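Local coordinates for protein (glyceraldehyde 3-phosphate dehydrogenase) (Sulfolobus solfataricus, PDB 1B7G) that catalyses the phosphorylating oxidation of D-glyceraldehyde 3-phosphate in glycolysis, accepting both NAD and NADP as cofactor with a marked preference for NADP, at the interface of chains A and B. Numbering follows the deposited sequence. Chains: chain A/B, Protein (glyceraldehyde 3-phosphate dehydrogenase).

All three contacts belong to one two-fold symmetric interface of a protein that forms a homotetramer, so each has a twin with the chains exchanged. The C-alpha centres of contact 1 and contact 3 lie about 9 Å apart, and the two share A:Lys172 and B:Arg266; contact 2 is about 21 Å from contact 1 and 16 Å from contact 3. Helix 38-45 recurs in contacts 1 and 2, and 3-10 helix 271-273 in contacts 1 and 3. Helix 258-267 takes part in three chemically different parts of the interface: charged in contact 1, largely apolar in contact 2, beside paired amides in contact 3.

Contact 1: the interface of chains A and B. Residues chain A 14-15, 38-39, 172, 272, 301; chain B 263, 266-267.
B:Arg266 lays its guanidinium edge against two acceptors of chain A, turned there by a bend at chi3 (87°). B:Arg266 NH2 lies 2.7 Å from the backbone O of A:Arg272, nearly along the C=O axis, whereas NE approaches from above the carbonyl plane. The A:Glu301 carboxylate is gripped end-on, its plane turned 41° from the guanidinium: NH2 binds OE1, and B:Arg266 NH1 binds A:Glu301 OE2 at 3.0 Å through the syn lone pair. In the second cluster, A:Lys14 NZ lies 2.6 Å from B:Glu263 OE2, on the anti lone pair, and 2.7 Å from B:Asp267 OD2, on the syn one. The other oxygen, B:Asp267 OD1, takes A:Arg272 NE at 3.0 Å from above the carboxylate plane.

Further out, A:Glu39 OE2 accepts A:Lys14 NZ by its anti and A:Lys172 NZ by its syn lone pair, tethering both amines. Water 2 joins A:Arg15 NH1, A:Glu301 OE2 and B:Glu263 OE2. A:Arg15 NH2 lies 3.1 Å from B:Arg266 NH2 with its N-H pointing elsewhere; the A:Glu301 carboxylate, salt-bridged to both arginines, probably offsets the like charges. In the fold, chain B helix 258-267 presents its acids to helices 11-21 and 38-45 and to the short helix of A:Arg272, residues 271-273, and B:Arg266 to that short helix and the loop residue A:Glu301; A:Lys172 is also in a loop.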
ATOM      1  N   LYS A  14     -15.535   1.580   3.218  1.00 26.99           N
ATOM      2  CA  LYS A  14     -15.095   1.653   1.819  1.00 30.57           C
ATOM      3  C   LYS A  14     -14.829   0.256   1.282  1.00 31.29           C
ATOM      4  O   LYS A  14     -15.115  -0.045   0.108  1.00 28.38           O
ATOM      5  CB  LYS A  14     -13.943   2.622   1.649  1.00 37.27           C
ATOM      6  CG  LYS A  14     -12.537   2.161   2.054  1.00 28.66           C
ATOM      7  CD  LYS A  14     -11.615   3.393   2.020  1.00 30.62           C
ATOM      8  CE  LYS A  14     -10.325   3.174   2.775  1.00 25.22           C
ATOM      9  NZ  LYS A  14      -9.376   4.311   2.567  1.00 23.33           N
ATOM     10  N   ARG A  15     -14.220  -0.644   2.054  1.00 29.43           N
ATOM     11  CA  ARG A  15     -13.943  -1.990   1.595  1.00 23.48           C
ATOM     12  C   ARG A  15     -15.223  -2.851   1.626  1.00 22.57           C
ATOM     13  O   ARG A  15     -15.348  -3.721   0.751  1.00 22.48           O
ATOM     14  CB  ARG A  15     -12.857  -2.667   2.436  1.00 24.92           C
ATOM     15  CG  ARG A  15     -11.547  -1.898   2.459  1.00 26.03           C
ATOM     16  CD  ARG A  15     -10.721  -2.320   3.706  1.00 29.36           C
ATOM     17  NE  ARG A  15      -9.286  -2.150   3.278  1.00 24.46           N
ATOM     18  CZ  ARG A  15      -8.641  -1.004   3.472  1.00 22.48           C
ATOM     19  NH1 ARG A  15      -9.270   0.012   4.058  1.00 28.72           N
ATOM     20  NH2 ARG A  15      -7.372  -0.876   3.134  1.00 22.12           N
ATOM     21  N   TYR A  38     -11.253  13.204   1.273  1.00 32.19           N
ATOM     22  CA  TYR A  38     -10.739  12.545   0.102  1.00 33.65           C
ATOM     23  C   TYR A  38     -11.380  11.192  -0.160  1.00 39.02           C
ATOM     24  O   TYR A  38     -11.497  10.834  -1.342  1.00 36.27           O
ATOM     25  CB  TYR A  38      -9.206  12.435   0.073  1.00 35.32           C
ATOM     26  CG  TYR A  38      -8.687  11.569   1.220  1.00 34.04           C
ATOM     27  CD1 TYR A  38      -8.345  12.098   2.445  1.00 32.81           C
ATOM     28  CD2 TYR A  38      -8.486  10.214   0.977  1.00 32.26           C
ATOM     29  CE1 TYR A  38      -7.845  11.292   3.458  1.00 34.89           C
ATOM     30  CE2 TYR A  38      -8.026   9.396   1.996  1.00 31.24           C
ATOM     31  CZ  TYR A  38      -7.709   9.936   3.226  1.00 35.90           C
ATOM     32  OH  TYR A  38      -7.254   9.115   4.222  1.00 33.50           O
ATOM     33  N   GLU A  39     -11.821  10.484   0.884  1.00 35.40           N
ATOM     34  CA  GLU A  39     -12.528   9.234   0.724  1.00 33.89           C
ATOM     35  C   GLU A  39     -13.897   9.482   0.075  1.00 36.95           C
ATOM     36  O   GLU A  39     -14.162   8.787  -0.903  1.00 37.03           O
ATOM     37  CB  GLU A  39     -12.707   8.433   2.015  1.00 30.90           C
ATOM     38  CG  GLU A  39     -11.454   7.589   2.338  1.00 30.75           C
ATOM     39  CD  GLU A  39     -11.303   7.371   3.840  1.00 44.46           C
ATOM     40  OE1 GLU A  39     -11.638   8.283   4.628  1.00 38.32           O
ATOM     41  OE2 GLU A  39     -10.860   6.277   4.249  1.00 36.99           O
ATOM     42  N   LYS A 172      -3.320   5.683   7.587  1.00 29.16           N
ATOM     43  CA  LYS A 172      -3.842   7.002   7.175  1.00 34.57           C
ATOM     44  C   LYS A 172      -4.027   7.929   8.359  1.00 32.53           C
ATOM     45  O   LYS A 172      -4.145   9.146   8.183  1.00 37.30           O
ATOM     46  CB  LYS A 172      -5.151   6.852   6.386  1.00 22.22           C
ATOM     47  CG  LYS A 172      -6.398   6.767   7.276  1.00 31.49           C
ATOM     48  CD  LYS A 172      -7.528   6.040   6.568  1.00 32.01           C
ATOM     49  CE  LYS A 172      -8.846   6.226   7.280  1.00 30.83           C
ATOM     50  NZ  LYS A 172      -9.938   5.406   6.689  1.00 40.32           N
ATOM     51  N   ARG A 272      -5.746  -2.585  -2.587  1.00 26.40           N
ATOM     52  CA  ARG A 272      -5.406  -1.818  -1.400  1.00 28.54           C
ATOM     53  C   ARG A 272      -4.320  -2.490  -0.569  1.00 28.93           C
ATOM     54  O   ARG A 272      -4.083  -2.102   0.584  1.00 31.90           O
ATOM     55  CB  ARG A 272      -6.586  -1.506  -0.473  1.00 29.84           C
ATOM     56  CG  ARG A 272      -7.818  -0.873  -1.060  1.00 24.87           C
ATOM     57  CD  ARG A 272      -8.675  -0.137  -0.067  1.00 28.15           C
ATOM     58  NE  ARG A 272      -9.668   0.749  -0.651  1.00 30.75           N
ATOM     59  CZ  ARG A 272     -10.791   0.383  -1.260  1.00 38.68           C
ATOM     60  NH1 ARG A 272     -11.077  -0.901  -1.393  1.00 29.69           N
ATOM     61  NH2 ARG A 272     -11.658   1.298  -1.713  1.00 29.49           N
ATOM     62  N   GLU A 301      -7.258  -3.844   8.610  1.00 25.41           N
ATOM     63  CA  GLU A 301      -8.126  -3.072   7.699  1.00 30.93           C
ATOM     64  C   GLU A 301      -9.095  -3.957   6.905  1.00 24.24           C
ATOM     65  O   GLU A 301     -10.112  -3.435   6.432  1.00 25.02           O
ATOM     66  CB  GLU A 301      -7.241  -2.284   6.734  1.00 22.86           C
ATOM     67  CG  GLU A 301      -6.396  -1.207   7.481  1.00 25.17           C
ATOM     68  CD  GLU A 301      -5.461  -0.559   6.426  1.00 24.85           C
ATOM     69  OE1 GLU A 301      -4.572  -1.263   5.913  1.00 27.95           O
ATOM     70  OE2 GLU A 301      -5.677   0.608   6.106  1.00 28.84           O
TER
ATOM     71  N   GLU B 263      -2.789   6.947   1.204  1.00 24.33           N
ATOM     72  CA  GLU B 263      -4.137   6.405   1.285  1.00 28.61           C
ATOM     73  C   GLU B 263      -4.905   6.781  -0.004  1.00 34.72           C
ATOM     74  O   GLU B 263      -5.655   5.969  -0.516  1.00 29.37           O
ATOM     75  CB  GLU B 263      -4.941   6.906   2.465  1.00 23.84           C
ATOM     76  CG  GLU B 263      -6.206   6.152   2.800  1.00 26.95           C
ATOM     77  CD  GLU B 263      -5.964   4.736   3.329  1.00 31.41           C
ATOM     78  OE1 GLU B 263      -4.818   4.341   3.612  1.00 26.49           O
ATOM     79  OE2 GLU B 263      -6.973   4.017   3.455  1.00 32.47           O
ATOM     80  N   ARG B 266      -4.024   4.374  -2.584  1.00 36.25           N
ATOM     81  CA  ARG B 266      -4.551   3.035  -2.371  1.00 32.21           C
ATOM     82  C   ARG B 266      -5.998   2.950  -2.869  1.00 29.71           C
ATOM     83  O   ARG B 266      -6.379   2.020  -3.567  1.00 36.08           O
ATOM     84  CB  ARG B 266      -4.527   2.630  -0.888  1.00 26.47           C
ATOM     85  CG  ARG B 266      -3.106   2.287  -0.407  1.00 29.86           C
ATOM     86  CD  ARG B 266      -3.159   2.159   1.146  1.00 31.63           C
ATOM     87  NE  ARG B 266      -3.537   0.791   1.519  1.00 31.14           N
ATOM     88  CZ  ARG B 266      -3.970   0.434   2.727  1.00 31.63           C
ATOM     89  NH1 ARG B 266      -4.123   1.341   3.698  1.00 27.12           N
ATOM     90  NH2 ARG B 266      -4.259  -0.840   2.975  1.00 22.29           N
ATOM     91  N   ASP B 267      -6.748   4.001  -2.589  1.00 31.40           N
ATOM     92  CA  ASP B 267      -8.144   4.128  -2.961  1.00 29.76           C
ATOM     93  C   ASP B 267      -8.339   4.425  -4.451  1.00 35.24           C
ATOM     94  O   ASP B 267      -9.318   3.952  -5.047  1.00 31.45           O
ATOM     95  CB  ASP B 267      -8.769   5.232  -2.107  1.00 28.69           C
ATOM     96  CG  ASP B 267      -9.001   4.703  -0.671  1.00 35.38           C
ATOM     97  OD1 ASP B 267      -8.660   3.528  -0.438  1.00 33.84           O
ATOM     98  OD2 ASP B 267      -9.484   5.473   0.162  1.00 31.24           O
TER
HETATM   99  O   HOH W   1      -4.722   3.456   6.387  1.00 29.68           O
HETATM  100  O   HOH W   2      -7.796   2.145   5.133  1.00 37.33           O
HETATM  101  O   HOH W   3      -5.546  -0.425  -4.361  1.00 37.58           O

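Contact 2: the interface of chains A and B. Residues chain A 264, 267-268, 340; chain B 38-39, 42.
A:Val264 and A:Asp267, on helix 258-267 with helical backbone torsions, face B:Tyr38 and B:Ile42 of helix 38-45, while A:Leu268 follows directly after helix 258-267 and A:Ile340 is the chain terminus. The two branches of A:Val264 divide the work: CG2 lies on one face of the B:Tyr38 ring, displaced toward its rim, 3.6 Å from CD2, and CG1 reaches CD1 of B:Ile42 at 3.9 Å. The B:Tyr38 ring carbon CG sits between the backbone N and the carbonyl carbon (chi1 61°), which turns the ring toward A:Val264 while CB meets A:Ile340 CD1 at 3.6 Å.

B:Ile42 reaches chain A with both of its arms. B:Ile42 CG2 lies 3.6 Å from the backbone O of A:Asp267 and also approaches CB of that residue. The other arm, with CG1 anti to the carbonyl carbon (chi1 -69°), brings CD1 to A:Val264 and B:Ile42 CG1 to within 4.1 Å of A:Leu268 CD2, the leucine and isoleucine crossing at about a right angle. Direct polar bonds are absent here; water 4 bridges A:Asp267 OD2, at 2.8 Å, to the backbone O of B:Glu39. The contact gives the dimer a largely apolar seam, fitting the helix and C-terminus of one subunit against helix 38-45 of the other.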
ATOM      1  N   VAL A 264       4.558  -8.109   0.274  1.00 25.23           N
ATOM      2  CA  VAL A 264       4.086  -9.242  -0.524  1.00 30.46           C
ATOM      3  C   VAL A 264       2.755  -8.907  -1.199  1.00 26.87           C
ATOM      4  O   VAL A 264       2.568  -9.177  -2.390  1.00 25.84           O
ATOM      5  CB  VAL A 264       3.926 -10.516   0.320  1.00 27.45           C
ATOM      6  CG1 VAL A 264       3.100 -11.584  -0.423  1.00 27.80           C
ATOM      7  CG2 VAL A 264       5.310 -11.060   0.676  1.00 23.39           C
ATOM      8  N   ASP A 267       3.166  -6.396  -4.151  1.00 24.63           N
ATOM      9  CA  ASP A 267       3.715  -7.046  -5.310  1.00 29.74           C
ATOM     10  C   ASP A 267       2.799  -8.101  -5.934  1.00 35.54           C
ATOM     11  O   ASP A 267       2.938  -8.357  -7.138  1.00 32.70           O
ATOM     12  CB  ASP A 267       5.062  -7.741  -5.003  1.00 24.98           C
ATOM     13  CG  ASP A 267       6.137  -6.660  -4.730  1.00 32.25           C
ATOM     14  OD1 ASP A 267       5.822  -5.475  -4.933  1.00 29.09           O
ATOM     15  OD2 ASP A 267       7.243  -7.031  -4.325  1.00 29.06           O
ATOM     16  N   LEU A 268       1.895  -8.672  -5.160  1.00 30.52           N
ATOM     17  CA  LEU A 268       0.895  -9.606  -5.651  1.00 35.47           C
ATOM     18  C   LEU A 268      -0.275  -8.826  -6.250  1.00 31.05           C
ATOM     19  O   LEU A 268      -1.207  -9.415  -6.835  1.00 30.60           O
ATOM     20  CB  LEU A 268       0.371 -10.559  -4.548  1.00 23.79           C
ATOM     21  CG  LEU A 268       1.290 -11.718  -4.164  1.00 30.75           C
ATOM     22  CD1 LEU A 268       0.688 -12.475  -2.967  1.00 25.79           C
ATOM     23  CD2 LEU A 268       1.506 -12.709  -5.297  1.00 23.31           C
ATOM     24  N   ILE A 340       3.247 -17.103   1.328  1.00 32.02           N
ATOM     25  CA  ILE A 340       4.662 -16.869   1.044  1.00 34.71           C
ATOM     26  C   ILE A 340       5.489 -17.701   2.002  1.00 35.38           C
ATOM     27  O   ILE A 340       4.908 -18.375   2.906  1.00 27.81           O
ATOM     28  CB  ILE A 340       5.007 -15.369   1.137  1.00 26.07           C
ATOM     29  CG1 ILE A 340       6.366 -15.053   0.522  1.00 35.01           C
ATOM     30  CG2 ILE A 340       4.981 -14.886   2.594  1.00 25.79           C
ATOM     31  CD1 ILE A 340       6.463 -15.341  -0.967  1.00 23.27           C
ATOM     32  OXT ILE A 340       6.722 -17.805   1.833  1.00 38.63           O
TER
ATOM     33  N   TYR B  38      11.195 -13.112  -1.337  1.00 24.52           N
ATOM     34  CA  TYR B  38       9.824 -13.133  -1.820  1.00 32.38           C
ATOM     35  C   TYR B  38       9.638 -12.260  -3.062  1.00 32.68           C
ATOM     36  O   TYR B  38       8.661 -12.485  -3.792  1.00 31.79           O
ATOM     37  CB  TYR B  38       8.861 -12.667  -0.708  1.00 27.11           C
ATOM     38  CG  TYR B  38       9.138 -11.246  -0.258  1.00 27.77           C
ATOM     39  CD1 TYR B  38      10.079 -10.952   0.742  1.00 28.36           C
ATOM     40  CD2 TYR B  38       8.458 -10.191  -0.833  1.00 24.38           C
ATOM     41  CE1 TYR B  38      10.311  -9.644   1.152  1.00 27.09           C
ATOM     42  CE2 TYR B  38       8.679  -8.887  -0.421  1.00 32.37           C
ATOM     43  CZ  TYR B  38       9.607  -8.616   0.574  1.00 30.38           C
ATOM     44  OH  TYR B  38       9.783  -7.296   0.955  1.00 27.42           O
ATOM     45  N   GLU B  39      10.514 -11.284  -3.306  1.00 30.90           N
ATOM     46  CA  GLU B  39      10.350 -10.422  -4.483  1.00 32.09           C
ATOM     47  C   GLU B  39      10.572 -11.262  -5.743  1.00 32.10           C
ATOM     48  O   GLU B  39       9.792 -11.188  -6.696  1.00 34.00           O
ATOM     49  CB  GLU B  39      11.249  -9.177  -4.471  1.00 22.04           C
ATOM     50  CG  GLU B  39      10.644  -8.080  -3.587  1.00 29.39           C
ATOM     51  CD  GLU B  39      11.742  -7.117  -3.092  1.00 27.13           C
ATOM     52  OE1 GLU B  39      12.830  -7.636  -2.839  1.00 30.68           O
ATOM     53  OE2 GLU B  39      11.407  -5.937  -2.999  1.00 29.22           O
ATOM     54  N   ILE B  42       7.599 -14.027  -6.217  1.00 25.50           N
ATOM     55  CA  ILE B  42       6.453 -13.374  -6.844  1.00 30.96           C
ATOM     56  C   ILE B  42       6.694 -13.059  -8.309  1.00 33.53           C
ATOM     57  O   ILE B  42       5.827 -13.232  -9.169  1.00 29.65           O
ATOM     58  CB  ILE B  42       6.082 -12.150  -6.026  1.00 25.73           C
ATOM     59  CG1 ILE B  42       5.507 -12.636  -4.666  1.00 36.94           C
ATOM     60  CG2 ILE B  42       5.044 -11.290  -6.764  1.00 26.98           C
ATOM     61  CD1 ILE B  42       5.337 -11.492  -3.666  1.00 30.86           C
TER
HETATM   62  O   HOH W   4       7.747  -9.098  -6.110  1.00 48.43           O

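Contact 3: the interface of chains A and B. Residues chain A 171-172, 266, 273; chain B 171, 217, 259, 262, 266, 273.
A:Asn273 and B:Asn273 meet tip to tip, their amide planes turned 49° apart, and exchange two hydrogen bonds. B:Asn273 ND2 gives to A:Asn273 OD1 at 3.0 Å, in the carbonyl plane and on a lone pair. The return bond, A:Asn273 ND2 to B:Asn273 OD1, is 2.9 Å with the donor tilted 20° from the carbonyl plane. B:Arg266 crosses A:Asn273 at about a right angle, with NE 3.4 Å from its OD1. An alanine in place of A:Asn273 would probably leave both amide atoms of B:Asn273 without their mates and free that side chain to turn.

The second amide pair is less symmetric. A:Gln171 and B:Gln171 also reach tip to tip, but with nearly coplanar amides, and B:Gln171 NE2 donates to A:Gln171 OE1 at 2.5 Å. With CG anti to the backbone N (chi1 -179°), the extended A:Gln171 side chain spans the interface to B:Leu217. It crosses B:Val262 at about a right angle, with A:Gln171 NE2 3.3 Å from B:Val262 CG1. A:Gln171 NE2 lies 2.9 Å from water 5, which also bonds the backbone O of B:Ala259. In the fold, the asparagines end 3-10 helices 271-273 and the glutamines sit in loops, with chain B helix 258-267 supplying B:Ala259, B:Val262 and B:Arg266.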
ATOM      1  N   GLN A 171      -2.512   3.402   9.084  1.00 28.02           N
ATOM      2  CA  GLN A 171      -1.541   4.206   8.401  1.00 32.66           C
ATOM      3  C   GLN A 171      -2.053   5.569   7.938  1.00 32.45           C
ATOM      4  O   GLN A 171      -1.281   6.548   8.028  1.00 36.49           O
ATOM      5  CB  GLN A 171      -0.981   3.445   7.191  1.00 39.35           C
ATOM      6  CG  GLN A 171       0.083   4.307   6.486  1.00 43.40           C
ATOM      7  CD  GLN A 171       0.839   3.469   5.470  1.00 49.36           C
ATOM      8  OE1 GLN A 171       1.750   2.719   5.828  1.00 36.84           O
ATOM      9  NE2 GLN A 171       0.387   3.582   4.220  1.00 50.48           N
ATOM     10  N   LYS A 172      -3.320   5.683   7.587  1.00 29.16           N
ATOM     11  CA  LYS A 172      -3.842   7.002   7.175  1.00 34.57           C
ATOM     12  C   LYS A 172      -4.027   7.929   8.359  1.00 32.53           C
ATOM     13  O   LYS A 172      -4.145   9.146   8.183  1.00 37.30           O
ATOM     14  CB  LYS A 172      -5.151   6.852   6.386  1.00 22.22           C
ATOM     15  CG  LYS A 172      -6.398   6.767   7.276  1.00 31.49           C
ATOM     16  CD  LYS A 172      -7.528   6.040   6.568  1.00 32.01           C
ATOM     17  CE  LYS A 172      -8.846   6.226   7.280  1.00 30.83           C
ATOM     18  NZ  LYS A 172      -9.938   5.406   6.689  1.00 40.32           N
ATOM     19  N   ARG A 266       1.449  -5.896  -1.897  1.00 22.66           N
ATOM     20  CA  ARG A 266       1.688  -4.881  -2.881  1.00 26.89           C
ATOM     21  C   ARG A 266       2.172  -5.542  -4.188  1.00 23.25           C
ATOM     22  O   ARG A 266       1.599  -5.246  -5.225  1.00 27.67           O
ATOM     23  CB  ARG A 266       2.743  -3.835  -2.447  1.00 22.67           C
ATOM     24  CG  ARG A 266       2.252  -2.902  -1.350  1.00 25.10           C
ATOM     25  CD  ARG A 266       3.424  -2.043  -0.836  1.00 31.35           C
ATOM     26  NE  ARG A 266       3.502  -0.787  -1.601  1.00 30.40           N
ATOM     27  CZ  ARG A 266       4.596  -0.018  -1.604  1.00 32.80           C
ATOM     28  NH1 ARG A 266       5.702  -0.336  -0.933  1.00 24.83           N
ATOM     29  NH2 ARG A 266       4.568   1.093  -2.315  1.00 23.98           N
ATOM     30  N   ASN A 273      -3.560  -3.436  -1.067  1.00 23.81           N
ATOM     31  CA  ASN A 273      -2.600  -4.218  -0.346  1.00 31.22           C
ATOM     32  C   ASN A 273      -3.298  -4.999   0.787  1.00 28.06           C
ATOM     33  O   ASN A 273      -2.569  -5.428   1.684  1.00 23.47           O
ATOM     34  CB  ASN A 273      -1.433  -3.434   0.285  1.00 30.34           C
ATOM     35  CG  ASN A 273      -1.094  -2.115  -0.318  1.00 40.10           C
ATOM     36  OD1 ASN A 273      -0.944  -1.104   0.388  1.00 38.58           O
ATOM     37  ND2 ASN A 273      -1.083  -2.040  -1.653  1.00 39.37           N
TER
ATOM     38  N   GLN B 171       9.274   1.158   3.540  1.00 27.69           N
ATOM     39  CA  GLN B 171       8.378   0.421   4.425  1.00 29.90           C
ATOM     40  C   GLN B 171       8.739  -1.041   4.562  1.00 31.00           C
ATOM     41  O   GLN B 171       8.706  -1.587   5.679  1.00 35.66           O
ATOM     42  CB  GLN B 171       6.967   0.566   3.880  1.00 32.00           C
ATOM     43  CG  GLN B 171       5.827   0.146   4.799  1.00 44.67           C
ATOM     44  CD  GLN B 171       4.667   1.101   4.495  1.00 54.41           C
ATOM     45  OE1 GLN B 171       4.648   1.638   3.365  1.00 78.72           O
ATOM     46  NE2 GLN B 171       3.759   1.357   5.398  1.00 33.46           N
ATOM     47  N   LEU B 217       7.371   6.590   4.303  1.00 26.22           N
ATOM     48  CA  LEU B 217       6.487   6.728   3.130  1.00 30.01           C
ATOM     49  C   LEU B 217       7.006   7.605   2.021  1.00 34.52           C
ATOM     50  O   LEU B 217       7.169   7.139   0.867  1.00 34.26           O
ATOM     51  CB  LEU B 217       5.130   7.189   3.683  1.00 25.08           C
ATOM     52  CG  LEU B 217       4.477   6.216   4.672  1.00 29.89           C
ATOM     53  CD1 LEU B 217       3.084   6.693   5.065  1.00 25.81           C
ATOM     54  CD2 LEU B 217       4.387   4.798   4.107  1.00 28.01           C
ATOM     55  N   ALA B 259       1.104  10.364   4.766  1.00 22.79           N
ATOM     56  CA  ALA B 259       0.351   9.114   4.968  1.00 30.29           C
ATOM     57  C   ALA B 259      -0.997   9.128   4.289  1.00 29.47           C
ATOM     58  O   ALA B 259      -1.489   8.116   3.797  1.00 29.50           O
ATOM     59  CB  ALA B 259       0.166   8.839   6.467  1.00 24.65           C
ATOM     60  N   VAL B 262      -0.638   8.540   0.485  1.00 30.38           N
ATOM     61  CA  VAL B 262      -0.505   7.113   0.292  1.00 29.43           C
ATOM     62  C   VAL B 262      -1.908   6.480   0.318  1.00 27.38           C
ATOM     63  O   VAL B 262      -2.175   5.681  -0.584  1.00 28.64           O
ATOM     64  CB  VAL B 262       0.373   6.375   1.306  1.00 28.16           C
ATOM     65  CG1 VAL B 262       0.275   4.822   1.163  1.00 22.87           C
ATOM     66  CG2 VAL B 262       1.834   6.724   1.113  1.00 22.29           C
ATOM     67  N   ARG B 266      -4.024   4.374  -2.584  1.00 36.25           N
ATOM     68  CA  ARG B 266      -4.551   3.035  -2.371  1.00 32.21           C
ATOM     69  C   ARG B 266      -5.998   2.950  -2.869  1.00 29.71           C
ATOM     70  O   ARG B 266      -6.379   2.020  -3.567  1.00 36.08           O
ATOM     71  CB  ARG B 266      -4.527   2.630  -0.888  1.00 26.47           C
ATOM     72  CG  ARG B 266      -3.106   2.287  -0.407  1.00 29.86           C
ATOM     73  CD  ARG B 266      -3.159   2.159   1.146  1.00 31.63           C
ATOM     74  NE  ARG B 266      -3.537   0.791   1.519  1.00 31.14           N
ATOM     75  CZ  ARG B 266      -3.970   0.434   2.727  1.00 31.63           C
ATOM     76  NH1 ARG B 266      -4.123   1.341   3.698  1.00 27.12           N
ATOM     77  NH2 ARG B 266      -4.259  -0.840   2.975  1.00 22.29           N
ATOM     78  N   ASN B 273       0.478   1.363  -4.929  1.00 27.51           N
ATOM     79  CA  ASN B 273       0.142   2.627  -4.371  1.00 30.65           C
ATOM     80  C   ASN B 273       1.232   3.687  -4.693  1.00 31.04           C
ATOM     81  O   ASN B 273       1.434   4.615  -3.918  1.00 29.50           O
ATOM     82  CB  ASN B 273      -0.179   2.694  -2.902  1.00 35.12           C
ATOM     83  CG  ASN B 273      -0.487   1.395  -2.199  1.00 54.83           C
ATOM     84  OD1 ASN B 273      -1.428   0.660  -2.536  1.00 41.74           O
ATOM     85  ND2 ASN B 273       0.367   1.073  -1.219  1.00 48.01           N
TER
HETATM   86  O   HOH W   5      -2.051   5.214   4.072  1.00 32.50           O